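Local coordinates for CIR protein (PDB 6ZYV), which is of unknown function but belongs to the Plasmodium-interspersed repeat family of variant antigens, probably displayed by the parasite in infected red blood cells, at residues V68-E71 against H72-D75; A5-L8 against K9-K13; Q81-K84 against D85-G89; S134-K137 against G138-K142. The protein carries 5 engineered substitutions. All blocks are in the same frame, centred on the assembly; numbering follows the deposited sequence.

All four contacts are local, each within one run of chain in an all-helical ectodomain. Interaction 1 ends helix 55-71 and interaction 2 begins helix 8-20. Interactions 3 and 4 are early turns of helices 81-101 and 134-149. The centres of interactions 2 and 3 lie nearest the chain's centre (about 10 and 11 Å), that of interaction 4 farthest (about 17 Å). Interactions 1, 2 and 3 meet round I73, N7 and Y87. Interaction 4 touches interaction 3 alone, by packing of Y136 and I139 on A88 and D85 and a probable hydrogen bond from Q81 to N135. Interactions 1 and 2 carry i to i+3 backbone bonds and a disulfide cysteine each. Interactions 3 and 4 keep the i to i+4 pattern, and interaction 4 adds a weak salt bridge.

Interaction 1: residues V68-E71 against H72-D75; sequences VMFE and HICD
H72 folds its imidazole back over the last helical turn, and the carbonyl oxygen V68 O lies over the centre of one ring face, 3.3 Å above the plane. CG is anti to the carbonyl carbon (chi1 -64°), which turns the ring back toward V68 and M69. V68 and H72 run side by side, with V68 CG1 3.6 Å from H72 NE2. M69, bent at chi2 and chi3, brings SD to the ring edge, in plane and 3.7 Å from H72 CD2. The ring nitrogen H72 ND1 is hydrogen-bonded to D77 OD2.

The backbone N-H of H72 is shared. It makes weak bonds to V68 O at 3.3 Å and to M69 O at 3.1 Å, so neither acceptor grips it straight. This is the C-terminal end of helix 55-71, where a type I beta turn from E71 to C74 carries the chain out of the helix. I73 N donates to F70 O at 3.0 Å, and C74 N donates to E71 O at 3.1 Å. Both donors stand well above the carbonyl planes, as befits i to i+3 bonds. In the carboxylate of E71, OE2 is hydrogen-bonded to S129 OG.

The apolar side is looser. I73 CD1 approaches the F70 ring obliquely, 4.4 Å from F70 CD1. F70 and I73 both pack on V11 of helix 8-20, and on Y90 and Y87 respectively of helix 81-101. C74 SG forms the disulfide with C79, which closes the short link toward helix 81-101.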
# COMPACT_ATOMS: atom_id res chain seq x y z
N VAL A 68 0.85 1.87 -11.72
CA VAL A 68 1.81 2.03 -12.80
C VAL A 68 3.26 1.96 -12.24
O VAL A 68 4.09 1.21 -12.76
CB VAL A 68 1.53 3.31 -13.61
CG1 VAL A 68 2.71 3.66 -14.52
CG2 VAL A 68 0.26 3.16 -14.44
N MET A 69 3.52 2.66 -11.14
CA MET A 69 4.83 2.65 -10.51
C MET A 69 5.20 1.29 -9.96
O MET A 69 6.35 0.90 -10.09
CB MET A 69 4.90 3.68 -9.37
CG MET A 69 4.86 5.09 -9.84
SD MET A 69 6.22 5.55 -10.94
CE MET A 69 7.65 5.31 -9.84
N PHE A 70 4.27 0.58 -9.33
CA PHE A 70 4.54 -0.75 -8.77
C PHE A 70 4.91 -1.72 -9.89
O PHE A 70 5.80 -2.54 -9.71
CB PHE A 70 3.34 -1.30 -7.98
CG PHE A 70 2.98 -0.61 -6.68
CD1 PHE A 70 3.83 0.34 -6.13
CD2 PHE A 70 1.78 -0.87 -6.04
CE1 PHE A 70 3.49 0.99 -4.95
CE2 PHE A 70 1.46 -0.25 -4.84
CZ PHE A 70 2.30 0.68 -4.30
N GLU A 71 4.21 -1.66 -11.04
CA GLU A 71 4.52 -2.55 -12.17
C GLU A 71 5.98 -2.30 -12.67
O GLU A 71 6.63 -3.24 -13.13
CB GLU A 71 3.50 -2.32 -13.31
CG GLU A 71 3.70 -3.21 -14.52
CD GLU A 71 2.89 -2.86 -15.76
OE1 GLU A 71 2.56 -1.67 -15.96
OE2 GLU A 71 2.60 -3.79 -16.54
N HIS A 72 6.51 -1.08 -12.53
CA HIS A 72 7.89 -0.78 -12.93
C HIS A 72 8.93 -1.56 -12.12
O HIS A 72 10.07 -1.68 -12.56
CB HIS A 72 8.21 0.71 -12.76
CG HIS A 72 7.41 1.62 -13.62
ND1 HIS A 72 7.06 1.26 -14.91
CD2 HIS A 72 6.97 2.87 -13.37
CE1 HIS A 72 6.42 2.31 -15.40
NE2 HIS A 72 6.32 3.29 -14.50
N ILE A 73 8.55 -2.05 -10.91
CA ILE A 73 9.43 -2.85 -10.08
C ILE A 73 9.72 -4.20 -10.76
O ILE A 73 10.83 -4.72 -10.65
CB ILE A 73 8.86 -3.02 -8.64
CG1 ILE A 73 8.49 -1.64 -8.02
CG2 ILE A 73 9.88 -3.74 -7.74
CD1 ILE A 73 7.71 -1.74 -6.65
N CYS A 74 8.77 -4.73 -11.52
CA CYS A 74 8.96 -5.96 -12.28
C CYS A 74 9.96 -5.72 -13.42
O CYS A 74 10.03 -4.60 -13.96
CB CYS A 74 7.62 -6.45 -12.83
SG CYS A 74 6.33 -6.64 -11.57
N ASP A 75 10.70 -6.77 -13.81
CA ASP A 75 11.61 -6.65 -14.94
C ASP A 75 10.81 -6.47 -16.22
O ASP A 75 9.81 -7.16 -16.41
CB ASP A 75 12.56 -7.85 -15.04
CG ASP A 75 13.65 -7.81 -13.98
OD1 ASP A 75 14.05 -6.67 -13.58
OD2 ASP A 75 14.10 -8.89 -13.56

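Interaction 2: residues A5-L8 against K9-K13; sequences ADNL and KYVCK. Engineered in segment 5-8: A5 (natural residue Ser).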
# COMPACT_ATOMS: atom_id res chain seq x y z
N ALA A 5 10.77 -10.19 -1.70
CA ALA A 5 11.79 -9.37 -2.36
C ALA A 5 11.92 -7.97 -1.70
O ALA A 5 11.04 -7.56 -0.92
CB ALA A 5 11.46 -9.24 -3.85
N ASP A 6 13.01 -7.21 -2.04
CA ASP A 6 13.25 -5.86 -1.53
C ASP A 6 12.27 -4.82 -2.13
O ASP A 6 12.55 -3.62 -2.06
CB ASP A 6 14.71 -5.45 -1.80
CG ASP A 6 15.25 -4.28 -0.99
OD1 ASP A 6 14.72 -4.03 0.12
OD2 ASP A 6 16.21 -3.61 -1.47
N ASN A 7 11.12 -5.27 -2.67
CA ASN A 7 10.10 -4.45 -3.31
C ASN A 7 9.58 -3.33 -2.42
O ASN A 7 9.20 -2.29 -2.96
CB ASN A 7 8.94 -5.31 -3.83
CG ASN A 7 8.10 -5.98 -2.76
OD1 ASN A 7 7.30 -5.35 -2.06
ND2 ASN A 7 8.29 -7.28 -2.58
N LEU A 8 9.55 -3.54 -1.08
CA LEU A 8 9.05 -2.51 -0.17
C LEU A 8 9.85 -1.25 -0.18
O LEU A 8 9.31 -0.19 0.08
CB LEU A 8 8.84 -2.99 1.27
CG LEU A 8 7.62 -3.84 1.56
CD1 LEU A 8 7.41 -3.97 3.02
CD2 LEU A 8 6.36 -3.22 1.01
N LYS A 9 11.13 -1.32 -0.55
CA LYS A 9 12.00 -0.16 -0.72
C LYS A 9 11.33 0.87 -1.66
O LYS A 9 11.24 2.05 -1.32
CB LYS A 9 13.35 -0.63 -1.30
CG LYS A 9 14.33 0.48 -1.60
CD LYS A 9 15.62 -0.10 -2.18
CE LYS A 9 16.68 0.95 -2.43
NZ LYS A 9 17.85 0.40 -3.18
N TYR A 10 10.70 0.38 -2.74
CA TYR A 10 10.04 1.21 -3.73
C TYR A 10 8.58 1.45 -3.40
O TYR A 10 8.12 2.57 -3.55
CB TYR A 10 10.19 0.62 -5.14
CG TYR A 10 11.63 0.45 -5.53
CD1 TYR A 10 12.45 1.55 -5.67
CD2 TYR A 10 12.19 -0.82 -5.63
CE1 TYR A 10 13.80 1.40 -6.00
CE2 TYR A 10 13.54 -0.99 -5.91
CZ TYR A 10 14.34 0.12 -6.11
OH TYR A 10 15.67 -0.06 -6.41
N VAL A 11 7.85 0.42 -2.93
CA VAL A 11 6.44 0.55 -2.56
C VAL A 11 6.24 1.62 -1.49
O VAL A 11 5.38 2.49 -1.66
CB VAL A 11 5.89 -0.83 -2.11
CG1 VAL A 11 4.50 -0.72 -1.48
CG2 VAL A 11 5.88 -1.80 -3.28
N CYS A 12 7.09 1.61 -0.44
CA CYS A 12 7.04 2.58 0.66
C CYS A 12 7.33 4.00 0.18
O CYS A 12 6.70 4.97 0.62
CB CYS A 12 7.98 2.17 1.80
SG CYS A 12 7.48 0.65 2.65
N LYS A 13 8.26 4.12 -0.76
CA LYS A 13 8.64 5.40 -1.36
C LYS A 13 7.49 5.94 -2.21
O LYS A 13 7.14 7.10 -2.09
CB LYS A 13 9.89 5.15 -2.24
CG LYS A 13 10.84 6.30 -2.41
CD LYS A 13 12.27 5.74 -2.46
CE LYS A 13 13.19 6.41 -3.44
NZ LYS A 13 14.54 5.76 -3.42
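D6, just ahead of helix 8-20, meets K9 in its first turn, and the backbone does most of the work. K9 N donates to D6 O at 3.1 Å, from above the carbonyl plane. N7 O takes two donors. V11 N reaches it at 3.0 Å, in the carbonyl plane and almost straight (171°), while Y10 N comes from above that plane at 3.1 Å. C12 N then bonds to L8 O at 2.9 Å. The bonds thus pass from i to i+3 into the i to i+4 pattern of an alpha helix, marking its N-terminal first turn.

Polar side chains add little across this turn. D6 CG is anti to the backbone N (chi1 -162°), which brings the carboxylate to K9, with OD2 3.6 Å from the aliphatic K9 CD. K9 is fully extended, and its NZ stays 4.7 Å from D6 OD2. The other oxygen, D6 OD1, is hydrogen-bonded to N221. N7 lies side by side with V11, its OD1 4.0 Å from V11 CG2.

The apolar contacts centre on L8. L8 CD2 lies across V11, 4.0 Å from both CB and CG1, and L8 CB touches C12 SG. L8 also packs on F161, L164 and Y168 of helix 154-174, the helix to which C12 is tied by its disulfide with C165.

Interaction 3: residues Q81-K84 against D85-G89; sequences QNEK and DQYAG
This is an intrahelical contact in the first turns of helix 81-101, made chiefly of backbone bonds, with one aromatic side chain lying along them. Four bonds span the two halves. D85 N donates to Q81 O and Q86 N to N82 O, each at 3.0 Å. Y87 N bonds to E83 O and A88 N to K84 O, each at 2.9 Å. The Y87 bond is the straightest of the four (167°), with its donor nearly along the C=O axis.

The same carbonyl also meets the Y87 side chain. E83 O lies obliquely to the ring, 3.1 Å from Y87 CD2. Farther out, Y87 CE2 touches E83 CB at 3.9 Å. Y87 CG is anti to the carbonyl carbon (chi1 -65°), which lays the ring back along the preceding turn.

Two polar ends reach to helix 134-149: D85 OD1 makes a salt bridge to K143 and Q81 NE2 a hydrogen bond to N135. A88 meets Y136 and I139 of that helix, while Y87 packs on the loop residues N7 and I73. The extended E83 accepts from S80 N through OE2. This is the side-chain-to-backbone half of a capping box, at the capped N-terminal turn of an alpha helix.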
# COMPACT_ATOMS: atom_id res chain seq x y z
N GLN A 81 2.15 -13.58 -12.02
CA GLN A 81 0.86 -13.62 -11.32
C GLN A 81 1.02 -13.23 -9.84
O GLN A 81 0.23 -12.46 -9.32
CB GLN A 81 0.22 -15.00 -11.42
CG GLN A 81 -1.26 -14.95 -11.08
CD GLN A 81 -2.10 -14.57 -12.28
OE1 GLN A 81 -1.87 -13.54 -12.94
NE2 GLN A 81 -3.11 -15.38 -12.56
N ASN A 82 2.09 -13.71 -9.21
CA ASN A 82 2.42 -13.43 -7.83
C ASN A 82 2.72 -11.94 -7.60
O ASN A 82 2.30 -11.38 -6.59
CB ASN A 82 3.57 -14.33 -7.35
CG ASN A 82 4.03 -14.06 -5.94
OD1 ASN A 82 3.26 -14.14 -4.95
ND2 ASN A 82 5.32 -13.71 -5.81
N GLU A 83 3.45 -11.29 -8.55
CA GLU A 83 3.78 -9.88 -8.46
C GLU A 83 2.52 -9.06 -8.66
O GLU A 83 2.26 -8.18 -7.87
CB GLU A 83 4.86 -9.47 -9.49
CG GLU A 83 6.28 -9.87 -9.09
CD GLU A 83 7.29 -9.82 -10.22
OE1 GLU A 83 8.40 -9.27 -10.01
OE2 GLU A 83 6.98 -10.32 -11.33
N LYS A 84 1.70 -9.36 -9.67
CA LYS A 84 0.45 -8.63 -9.91
C LYS A 84 -0.45 -8.65 -8.66
O LYS A 84 -0.97 -7.61 -8.25
CB LYS A 84 -0.32 -9.25 -11.09
CG LYS A 84 0.17 -8.81 -12.43
CD LYS A 84 -0.18 -9.85 -13.48
CE LYS A 84 0.26 -9.44 -14.86
NZ LYS A 84 0.00 -10.54 -15.84
N ASP A 85 -0.55 -9.84 -8.02
CA ASP A 85 -1.36 -10.06 -6.83
C ASP A 85 -0.82 -9.23 -5.65
O ASP A 85 -1.57 -8.53 -4.98
CB ASP A 85 -1.40 -11.57 -6.49
CG ASP A 85 -2.22 -11.89 -5.26
OD1 ASP A 85 -1.65 -11.84 -4.14
OD2 ASP A 85 -3.43 -12.18 -5.41
N GLN A 86 0.50 -9.29 -5.43
CA GLN A 86 1.14 -8.54 -4.36
C GLN A 86 0.96 -7.02 -4.55
O GLN A 86 0.60 -6.34 -3.59
CB GLN A 86 2.63 -8.91 -4.34
CG GLN A 86 3.33 -8.60 -3.03
CD GLN A 86 4.84 -8.77 -3.10
OE1 GLN A 86 5.48 -8.64 -4.15
NE2 GLN A 86 5.46 -9.04 -1.97
N TYR A 87 1.16 -6.50 -5.77
CA TYR A 87 1.04 -5.07 -6.03
C TYR A 87 -0.37 -4.59 -5.97
O TYR A 87 -0.61 -3.49 -5.46
CB TYR A 87 1.74 -4.67 -7.35
CG TYR A 87 3.24 -4.90 -7.23
CD1 TYR A 87 3.93 -4.53 -6.09
CD2 TYR A 87 3.94 -5.55 -8.24
CE1 TYR A 87 5.28 -4.81 -5.93
CE2 TYR A 87 5.30 -5.84 -8.09
CZ TYR A 87 5.96 -5.46 -6.94
OH TYR A 87 7.30 -5.70 -6.80
N ALA A 88 -1.33 -5.40 -6.43
CA ALA A 88 -2.75 -5.02 -6.32
C ALA A 88 -3.14 -4.93 -4.83
O ALA A 88 -3.84 -4.00 -4.43
CB ALA A 88 -3.63 -6.04 -7.02
N GLY A 89 -2.61 -5.83 -4.02
CA GLY A 89 -2.85 -5.84 -2.59
C GLY A 89 -2.32 -4.61 -1.89
O GLY A 89 -3.02 -4.09 -1.02

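Interaction 4: residues S134-K137 against G138-K142; sequences SNYK and GIVDK
K137 reaches forward over D141 one turn later on helix 134-149, an i to i+4 pairing on an alpha helix. The chain of K137 leaves with CG anti to the backbone N (chi1 -176°) and then turns at chi2 (55°). This brings its end across the carboxylate. K137 CE lies 3.4 Å from D141 OD1, and NZ makes a weak salt bridge to the same oxygen, also at 3.4 Å. The stronger partner of K137 NZ is E119 OE1, so D141 probably takes only a lesser part of its charge.

Y136 is buried, between helices 81-101 and 122-127. Its ring is met obliquely by the CG2 branch of V140, which comes within 3.6 Å of Y136 CE2. I139 CD1 also comes obliquely, 4.5 Å from Y136 CD1. Outside the turn, Y136 and I139 pack on A88 of helix 81-101, V140 packs on I92 of that helix, and Y136 and V140 both touch Y124 of helix 122-127.

Backbone bonds run beneath these side chains. G138 N and I139 N donate to S134 O and N135 O in slightly longer bonds (3.2 and 3.3 Å). V140 N reaches Y136 O at 2.9 Å, and D141 N bonds to K137 O at 2.8 Å.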
# COMPACT_ATOMS: atom_id res chain seq x y z
N SER A 134 -9.45 -10.72 -17.23
CA SER A 134 -10.42 -11.24 -16.26
C SER A 134 -9.68 -11.82 -15.04
O SER A 134 -10.20 -11.77 -13.92
CB SER A 134 -11.39 -12.24 -16.87
OG SER A 134 -10.83 -13.54 -17.01
N ASN A 135 -8.44 -12.35 -15.25
CA ASN A 135 -7.63 -12.85 -14.14
C ASN A 135 -7.28 -11.70 -13.16
O ASN A 135 -7.25 -11.91 -11.96
CB ASN A 135 -6.36 -13.51 -14.65
CG ASN A 135 -6.39 -15.03 -14.61
OD1 ASN A 135 -5.40 -15.68 -14.27
ND2 ASN A 135 -7.53 -15.63 -14.98
N TYR A 136 -7.05 -10.49 -13.70
CA TYR A 136 -6.71 -9.34 -12.89
C TYR A 136 -7.90 -8.83 -12.11
O TYR A 136 -7.76 -8.46 -10.94
CB TYR A 136 -6.13 -8.20 -13.75
CG TYR A 136 -5.46 -7.16 -12.88
CD1 TYR A 136 -4.29 -7.44 -12.19
CD2 TYR A 136 -6.06 -5.92 -12.66
CE1 TYR A 136 -3.69 -6.50 -11.36
CE2 TYR A 136 -5.46 -4.96 -11.85
CZ TYR A 136 -4.28 -5.26 -11.19
OH TYR A 136 -3.69 -4.35 -10.37
N LYS A 137 -9.08 -8.83 -12.74
CA LYS A 137 -10.31 -8.41 -12.08
C LYS A 137 -10.59 -9.34 -10.85
O LYS A 137 -10.97 -8.84 -9.81
CB LYS A 137 -11.49 -8.39 -13.06
CG LYS A 137 -12.80 -7.87 -12.46
CD LYS A 137 -12.67 -6.48 -11.81
CE LYS A 137 -13.90 -6.11 -11.00
NZ LYS A 137 -13.71 -4.87 -10.21
N GLY A 138 -10.28 -10.62 -10.98
CA GLY A 138 -10.44 -11.59 -9.90
C GLY A 138 -9.52 -11.27 -8.75
O GLY A 138 -9.92 -11.38 -7.59
N ILE A 139 -8.27 -10.88 -9.05
CA ILE A 139 -7.28 -10.47 -8.06
C ILE A 139 -7.80 -9.23 -7.32
O ILE A 139 -7.80 -9.21 -6.09
CB ILE A 139 -5.90 -10.21 -8.73
CG1 ILE A 139 -5.26 -11.53 -9.20
CG2 ILE A 139 -4.96 -9.43 -7.81
CD1 ILE A 139 -3.92 -11.35 -10.00
N VAL A 140 -8.23 -8.20 -8.06
CA VAL A 140 -8.76 -6.97 -7.48
C VAL A 140 -9.96 -7.25 -6.58
O VAL A 140 -10.02 -6.74 -5.45
CB VAL A 140 -9.10 -5.94 -8.58
CG1 VAL A 140 -9.90 -4.77 -8.01
CG2 VAL A 140 -7.85 -5.46 -9.27
N ASP A 141 -10.91 -8.06 -7.08
CA ASP A 141 -12.09 -8.42 -6.31
C ASP A 141 -11.75 -9.15 -5.01
O ASP A 141 -12.40 -8.90 -4.00
CB ASP A 141 -13.04 -9.29 -7.15
CG ASP A 141 -13.92 -8.50 -8.09
OD1 ASP A 141 -14.14 -7.28 -7.82
OD2 ASP A 141 -14.38 -9.09 -9.11
N LYS A 142 -10.74 -10.05 -5.05
CA LYS A 142 -10.33 -10.79 -3.88
C LYS A 142 -9.72 -9.83 -2.87
O LYS A 142 -10.02 -9.95 -1.70
CB LYS A 142 -9.30 -11.87 -4.23
CG LYS A 142 -9.58 -13.24 -3.59
CD LYS A 142 -9.81 -13.30 -2.07
CE LYS A 142 -10.73 -14.47 -1.78
NZ LYS A 142 -11.09 -14.69 -0.34